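Local coordinates for protein N-acetylgalactosaminyltransferase 7 (Homo sapiens, PDB 6IWR) that is a glycosyltransferase that joins a GT-A-type domain holding manganese to a ricin-type beta-trefoil lectin domain, at residues A[113-118]-A[241-246]. Residues are numbered along the deposited sequence; the frame is centred on the assembly and turned at random.
Sequences FGFNMV and DAHCEV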
loop_
_atom_site.group_PDB
_atom_site.type_symbol
_atom_site.label_atom_id
_atom_site.label_comp_id
_atom_site.label_asym_id
_atom_site.label_seq_id
_atom_site.Cartn_x
_atom_site.Cartn_y
_atom_site.Cartn_z
ATOM N N PHE A 113 -3.335 6.741 16.951
ATOM C CA PHE A 113 -4.796 6.766 16.845
ATOM C C PHE A 113 -5.360 6.581 15.438
ATOM O O PHE A 113 -6.528 6.201 15.310
ATOM C CB PHE A 113 -5.351 8.088 17.406
ATOM C CG PHE A 113 -5.012 8.313 18.843
ATOM C CD1 PHE A 113 -5.805 7.774 19.845
ATOM C CD2 PHE A 113 -3.901 9.055 19.196
ATOM C CE1 PHE A 113 -5.498 7.955 21.167
ATOM C CE2 PHE A 113 -3.582 9.237 20.519
ATOM C CZ PHE A 113 -4.379 8.679 21.509
ATOM N N GLY A 114 -4.589 6.832 14.386
ATOM C CA GLY A 114 -5.172 6.821 13.066
ATOM C C GLY A 114 -5.811 8.126 12.657
ATOM O O GLY A 114 -6.213 8.265 11.498
ATOM N N PHE A 115 -5.921 9.082 13.569
ATOM C CA PHE A 115 -6.341 10.434 13.251
ATOM C C PHE A 115 -5.235 11.408 13.627
ATOM O O PHE A 115 -4.374 11.124 14.462
ATOM C CB PHE A 115 -7.624 10.813 13.986
ATOM C CG PHE A 115 -8.711 9.812 13.834
ATOM C CD1 PHE A 115 -9.100 9.384 12.572
ATOM C CD2 PHE A 115 -9.350 9.285 14.949
ATOM C CE1 PHE A 115 -10.121 8.463 12.407
ATOM C CE2 PHE A 115 -10.371 8.338 14.795
ATOM C CZ PHE A 115 -10.756 7.937 13.516
ATOM N N ASN A 116 -5.247 12.551 12.959
ATOM C CA ASN A 116 -4.378 13.670 13.293
ATOM C C ASN A 116 -4.868 14.234 14.615
ATOM O O ASN A 116 -5.715 15.125 14.644
ATOM C CB ASN A 116 -4.445 14.711 12.190
ATOM C CG ASN A 116 -3.459 15.815 12.371
ATOM O OD1 ASN A 116 -3.067 16.462 11.391
ATOM N ND2 ASN A 116 -3.028 16.044 13.614
ATOM N N MET A 117 -4.338 13.729 15.731
ATOM C CA MET A 117 -4.853 14.200 17.011
ATOM C C MET A 117 -4.297 15.564 17.398
ATOM O O MET A 117 -4.925 16.272 18.198
ATOM C CB MET A 117 -4.567 13.202 18.117
ATOM C CG MET A 117 -5.445 11.976 18.050
ATOM S SD MET A 117 -7.214 12.262 18.322
ATOM C CE MET A 117 -7.145 13.215 19.836
ATOM N N VAL A 118 -3.129 15.957 16.873
ATOM C CA VAL A 118 -2.659 17.299 17.192
ATOM C C VAL A 118 -3.622 18.324 16.614
ATOM O O VAL A 118 -3.998 19.291 17.289
ATOM C CB VAL A 118 -1.205 17.521 16.725
ATOM C CG1 VAL A 118 -0.499 16.201 16.458
ATOM C CG2 VAL A 118 -1.125 18.457 15.522
ATOM N N ASP A 241 -20.631 5.989 16.427
ATOM C CA ASP A 241 -19.180 5.763 16.521
ATOM C C ASP A 241 -18.595 6.727 17.562
ATOM O O ASP A 241 -19.174 7.767 17.872
ATOM C CB ASP A 241 -18.473 5.971 15.145
ATOM C CG ASP A 241 -18.020 4.639 14.445
ATOM O OD1 ASP A 241 -18.795 3.663 14.589
ATOM O OD2 ASP A 241 -16.923 4.574 13.744
ATOM N N ALA A 242 -17.427 6.391 18.105
ATOM C CA ALA A 242 -16.831 7.318 19.063
ATOM C C ALA A 242 -16.091 8.479 18.391
ATOM O O ALA A 242 -15.411 9.251 19.074
ATOM C CB ALA A 242 -15.902 6.570 20.017
ATOM N N HIS A 243 -16.221 8.642 17.077
ATOM C CA HIS A 243 -15.578 9.720 16.337
ATOM C C HIS A 243 -16.597 10.309 15.353
ATOM O O HIS A 243 -16.438 10.261 14.133
ATOM C CB HIS A 243 -14.309 9.217 15.634
ATOM C CG HIS A 243 -14.381 7.775 15.215
ATOM N ND1 HIS A 243 -13.732 6.769 15.893
ATOM C CD2 HIS A 243 -15.065 7.171 14.208
ATOM C CE1 HIS A 243 -14.002 5.609 15.314
ATOM N NE2 HIS A 243 -14.809 5.825 14.288
ATOM N N CYS A 244 -17.668 10.888 15.906
ATOM C CA CYS A 244 -18.760 11.453 15.123
ATOM C C CYS A 244 -19.061 12.887 15.552
ATOM O O CYS A 244 -18.797 13.291 16.692
ATOM C CB CYS A 244 -20.034 10.606 15.264
ATOM S SG CYS A 244 -19.815 8.962 14.632
ATOM N N GLU A 245 -19.638 13.649 14.615
ATOM C CA GLU A 245 -20.158 14.992 14.885
ATOM C C GLU A 245 -21.530 15.099 14.233
ATOM O O GLU A 245 -21.662 15.111 13.003
ATOM C CB GLU A 245 -19.221 16.094 14.383
ATOM C CG GLU A 245 -17.972 16.238 15.216
ATOM C CD GLU A 245 -17.021 17.309 14.684
ATOM O OE1 GLU A 245 -17.394 18.500 14.691
ATOM O OE2 GLU A 245 -15.901 16.958 14.246
ATOM N N VAL A 246 -22.531 15.171 15.049
ATOM C CA VAL A 246 -23.913 15.153 14.595
ATOM C C VAL A 246 -24.290 16.515 14.012
ATOM O O VAL A 246 -23.927 17.565 14.564
ATOM C CB VAL A 246 -24.777 14.776 15.808
ATOM C CG1 VAL A 246 -25.360 16.020 16.442
ATOM C CG2 VAL A 246 -25.805 13.737 15.443
#
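Phe-115 and His-243 meet as a T-shaped aromatic pair, the phenyl edge turned to one face of the imidazole. Centroids lie 5.3 Å apart and the planes stand at 65°. CZ of Phe-115 sits over that face, off-centre toward the rim, while CE2 of Phe-115 comes 3.9 Å from ND1 of His-243. Phenylalanine suits the place because its edge C-H groups can rest on a ring face without needing a polar partner; histidine offers that flat face while its side chain also reaches the metal. CG of Phe-115 lies beside the backbone N (chi1 -51°), anti to the carbonyl carbon, and the ring spans much of the 9.8 Å from CA of Phe-115 to CA of His-243. Ile-381 of strand 376-382 touches the side chains of both residues.

Among polar links, OD2 of Asp-241 is hydrogen-bonded to NE2 of His-380. In the loop that carries Phe-115, Gly-114 leaves helix 103-113 with positive phi (85°), a backbone conformation that glycine adopts readily.

The side chain of His-243 comes within about 3 Å of the manganese, and that of Asp-241 probably gathers there too. Asp-241, Ala-242 and His-243 form the DXH motif of GT-A glycosyltransferases of this family, with Phe-115 probably serving as second-shell packing.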